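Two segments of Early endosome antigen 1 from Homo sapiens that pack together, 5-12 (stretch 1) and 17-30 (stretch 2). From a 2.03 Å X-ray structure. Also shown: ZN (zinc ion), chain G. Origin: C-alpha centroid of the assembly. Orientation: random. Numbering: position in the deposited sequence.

Stretch 1 (5-12) GFICPQCM
Stretch 2 17-30: SADELFKHYEAVHD

Stretch 1 (5-12) turns a corner at G5 and F6 and continues as loop; stretch 2 is a helix from A18 to V28, entered through S17 and followed by H29 and D30. G5 has phi/psi 141/-159, where a CB would jam against the preceding carbonyl. F6 follows at -80/63, I7 and C8 are extended (-81/134, -76/117), P9 and Q10 turn back (-64/-17, -82/-43), and C11 (-124/4) leads to M12 at 65/8, whose N donates a weak 2.7 Å bond to C8 O. S17 (-148/168, chi1 p) caps the helix, its OG accepting from E20 N at 3.0 Å. The stretches run in the same general direction: F6 CA lies 5.9 Å from A18 CA, and Q10 CA 7.7 Å from H29 CA. No hydrogen bond joins them directly; zinc and apolar contacts do, burying 493 Å².

The zinc is held by C8 SG, C11 SG and H29 NE2, each at 2.3 Å, and by H24 NE2 at 2.0 Å, so two thiolate-type ligands from the loop meet two imidazoles from the helix side. C8 (chi1 t) and C11 (p) point toward stretch 2, as H24 (t, chi2 81°) and H29 (m, chi2 -55°) point toward stretch 1. Shared coordination explains the short C8 SG to H24 NE2 and C8 SG to H29 NE2 approaches, both 3.4 Å. Q10 N gives C8 SG a weak 3.5 Å hydrogen bond.

At the other end, F6 (m, chi2 -74°) lays one ring face over S17 C (3.5 Å from CD2) and A18 N. L21 (t, p) fills the space between, CD2 3.9 Å from F6 CB and CD1 3.8 Å from C8 CB. Q10 (m, m) sets CB over the H29 ring, 3.6 Å from its centroid, and CG 3.8 Å from Y25 CE1. One water donates to Q10 OE1 (3.2 Å) and H29 O (3.1 Å).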

# COMPACT_ATOMS: atom_id res chain seq x y z
N GLY B 5 1.94 5.94 -13.33
CA GLY B 5 2.60 7.19 -13.64
C GLY B 5 2.07 8.25 -12.70
O GLY B 5 1.51 7.93 -11.63
N PHE B 6 2.22 9.50 -13.10
CA PHE B 6 1.69 10.61 -12.33
C PHE B 6 0.18 10.79 -12.58
O PHE B 6 -0.27 11.82 -13.09
CB PHE B 6 2.53 11.87 -12.57
CG PHE B 6 4.01 11.65 -12.33
CD1 PHE B 6 4.52 11.52 -11.04
CD2 PHE B 6 4.89 11.55 -13.41
CE1 PHE B 6 5.88 11.31 -10.82
CE2 PHE B 6 6.25 11.35 -13.21
CZ PHE B 6 6.76 11.23 -11.92
N ILE B 7 -0.58 9.76 -12.20
CA ILE B 7 -2.05 9.76 -12.29
C ILE B 7 -2.69 10.51 -11.14
O ILE B 7 -2.33 10.32 -9.97
CB ILE B 7 -2.62 8.32 -12.29
CG1 ILE B 7 -1.98 7.47 -13.38
CG2 ILE B 7 -4.14 8.33 -12.46
CD1 ILE B 7 -1.94 6.02 -13.03
N CYS B 8 -3.66 11.35 -11.47
CA CYS B 8 -4.47 12.01 -10.46
C CYS B 8 -5.47 11.00 -9.89
O CYS B 8 -6.29 10.47 -10.64
CB CYS B 8 -5.21 13.21 -11.05
SG CYS B 8 -6.36 13.96 -9.91
N PRO B 9 -5.37 10.69 -8.59
CA PRO B 9 -6.33 9.73 -8.01
C PRO B 9 -7.81 10.18 -8.03
O PRO B 9 -8.70 9.33 -7.91
CB PRO B 9 -5.82 9.53 -6.58
CG PRO B 9 -4.97 10.70 -6.29
CD PRO B 9 -4.38 11.15 -7.60
N GLN B 10 -8.06 11.47 -8.22
CA GLN B 10 -9.43 12.00 -8.22
C GLN B 10 -10.17 11.85 -9.54
O GLN B 10 -11.37 11.52 -9.56
CB GLN B 10 -9.42 13.47 -7.79
CG GLN B 10 -9.37 13.67 -6.29
CD GLN B 10 -10.74 13.53 -5.65
OE1 GLN B 10 -11.69 14.22 -6.04
NE2 GLN B 10 -10.85 12.65 -4.66
N CYS B 11 -9.49 12.11 -10.65
CA CYS B 11 -10.13 11.99 -11.95
C CYS B 11 -9.40 11.05 -12.90
O CYS B 11 -9.80 10.88 -14.04
CB CYS B 11 -10.31 13.37 -12.60
SG CYS B 11 -8.78 14.19 -13.00
N MET B 12 -8.35 10.40 -12.40
CA MET B 12 -7.54 9.47 -13.20
C MET B 12 -6.79 10.14 -14.36
O MET B 12 -6.20 9.45 -15.18
CB MET B 12 -8.37 8.28 -13.71
CG MET B 12 -9.18 7.53 -12.66
SD MET B 12 -8.24 7.01 -11.23
CE MET B 12 -9.24 5.68 -10.59
N SER B 17 4.40 14.84 -15.50
CA SER B 17 5.42 14.94 -14.46
C SER B 17 4.74 15.08 -13.11
O SER B 17 3.55 15.33 -13.04
CB SER B 17 6.32 16.15 -14.72
OG SER B 17 5.59 17.35 -14.54
N ALA B 18 5.52 14.93 -12.03
CA ALA B 18 5.02 15.19 -10.69
C ALA B 18 4.54 16.64 -10.55
O ALA B 18 3.45 16.89 -10.06
CB ALA B 18 6.06 14.87 -9.65
N ASP B 19 5.35 17.59 -11.03
CA ASP B 19 4.99 19.01 -10.94
C ASP B 19 3.68 19.31 -11.66
O ASP B 19 2.85 20.05 -11.14
CB ASP B 19 6.11 19.91 -11.47
CG ASP B 19 5.83 21.39 -11.25
OD1 ASP B 19 5.48 21.77 -10.11
OD2 ASP B 19 5.95 22.18 -12.22
N GLU B 20 3.49 18.73 -12.84
CA GLU B 20 2.22 18.88 -13.57
C GLU B 20 1.03 18.28 -12.79
O GLU B 20 -0.07 18.83 -12.82
CB GLU B 20 2.32 18.27 -14.97
CG GLU B 20 3.20 19.06 -15.96
CD GLU B 20 3.28 18.42 -17.35
OE1 GLU B 20 3.15 17.18 -17.46
OE2 GLU B 20 3.48 19.16 -18.34
N LEU B 21 1.26 17.16 -12.09
CA LEU B 21 0.26 16.56 -11.20
C LEU B 21 -0.11 17.45 -10.01
O LEU B 21 -1.30 17.66 -9.76
CB LEU B 21 0.69 15.16 -10.72
CG LEU B 21 -0.18 14.37 -9.72
CD1 LEU B 21 -1.67 14.36 -10.11
CD2 LEU B 21 0.32 12.94 -9.59
N PHE B 22 0.89 17.95 -9.29
CA PHE B 22 0.65 18.90 -8.19
C PHE B 22 -0.10 20.13 -8.68
O PHE B 22 -1.07 20.56 -8.04
CB PHE B 22 1.97 19.36 -7.56
CG PHE B 22 2.55 18.40 -6.57
CD1 PHE B 22 2.03 18.30 -5.28
CD2 PHE B 22 3.64 17.61 -6.91
CE1 PHE B 22 2.57 17.42 -4.36
CE2 PHE B 22 4.20 16.72 -5.99
CZ PHE B 22 3.65 16.63 -4.72
N LYS B 23 0.38 20.71 -9.79
CA LYS B 23 -0.29 21.82 -10.46
C LYS B 23 -1.74 21.48 -10.79
O LYS B 23 -2.65 22.22 -10.40
CB LYS B 23 0.45 22.21 -11.76
CG LYS B 23 1.66 23.12 -11.57
CD LYS B 23 2.36 23.43 -12.92
CE LYS B 23 3.54 24.41 -12.71
NZ LYS B 23 4.21 24.84 -13.98
N HIS B 24 -1.95 20.38 -11.50
CA HIS B 24 -3.30 19.95 -11.88
C HIS B 24 -4.20 19.82 -10.65
O HIS B 24 -5.28 20.39 -10.62
CB HIS B 24 -3.28 18.62 -12.64
CG HIS B 24 -4.58 17.88 -12.58
ND1 HIS B 24 -5.65 18.19 -13.39
CD2 HIS B 24 -5.00 16.88 -11.77
CE1 HIS B 24 -6.67 17.40 -13.10
NE2 HIS B 24 -6.30 16.60 -12.12
N TYR B 25 -3.74 19.08 -9.65
CA TYR B 25 -4.53 18.82 -8.44
C TYR B 25 -4.97 20.11 -7.73
O TYR B 25 -6.13 20.26 -7.35
CB TYR B 25 -3.77 17.91 -7.46
CG TYR B 25 -4.67 17.26 -6.42
CD1 TYR B 25 -5.14 15.96 -6.61
CD2 TYR B 25 -5.05 17.94 -5.27
CE1 TYR B 25 -5.96 15.34 -5.66
CE2 TYR B 25 -5.88 17.35 -4.32
CZ TYR B 25 -6.32 16.04 -4.53
OH TYR B 25 -7.14 15.44 -3.61
N GLU B 26 -4.03 21.04 -7.55
CA GLU B 26 -4.35 22.29 -6.85
C GLU B 26 -5.32 23.21 -7.62
O GLU B 26 -6.09 23.97 -7.01
CB GLU B 26 -3.07 23.05 -6.48
CG GLU B 26 -2.27 22.40 -5.35
CD GLU B 26 -3.08 22.24 -4.06
OE1 GLU B 26 -3.04 21.14 -3.46
OE2 GLU B 26 -3.75 23.22 -3.65
N ALA B 27 -5.29 23.12 -8.94
CA ALA B 27 -6.17 23.92 -9.79
C ALA B 27 -7.58 23.35 -9.88
O ALA B 27 -8.53 24.09 -10.14
CB ALA B 27 -5.57 24.05 -11.17
N VAL B 28 -7.74 22.06 -9.74
CA VAL B 28 -9.02 21.46 -9.95
C VAL B 28 -9.62 20.79 -8.75
O VAL B 28 -10.79 20.84 -8.55
CB VAL B 28 -8.89 20.44 -11.02
CG1 VAL B 28 -10.13 19.69 -11.14
CG2 VAL B 28 -8.54 21.09 -12.27
N HIS B 29 -8.81 20.26 -7.85
CA HIS B 29 -9.37 19.57 -6.69
C HIS B 29 -9.22 20.11 -5.30
O HIS B 29 -9.70 19.51 -4.37
CB HIS B 29 -8.89 18.14 -6.64
CG HIS B 29 -9.01 17.42 -7.93
ND1 HIS B 29 -10.21 17.32 -8.58
CD2 HIS B 29 -8.10 16.80 -8.69
CE1 HIS B 29 -10.02 16.66 -9.70
NE2 HIS B 29 -8.76 16.33 -9.77
N ASP B 30 -8.54 21.22 -5.11
CA ASP B 30 -8.34 21.69 -3.76
C ASP B 30 -9.27 22.84 -3.41
O ASP B 30 -9.08 23.93 -3.88
CB ASP B 30 -6.88 22.15 -3.64
CG ASP B 30 -6.58 22.79 -2.34
OD1 ASP B 30 -7.49 23.34 -1.75
OD2 ASP B 30 -5.44 22.78 -1.93
ZN ZN G . -7.60 15.21 -11.35
O HOH W 1 -11.62 17.13 -4.79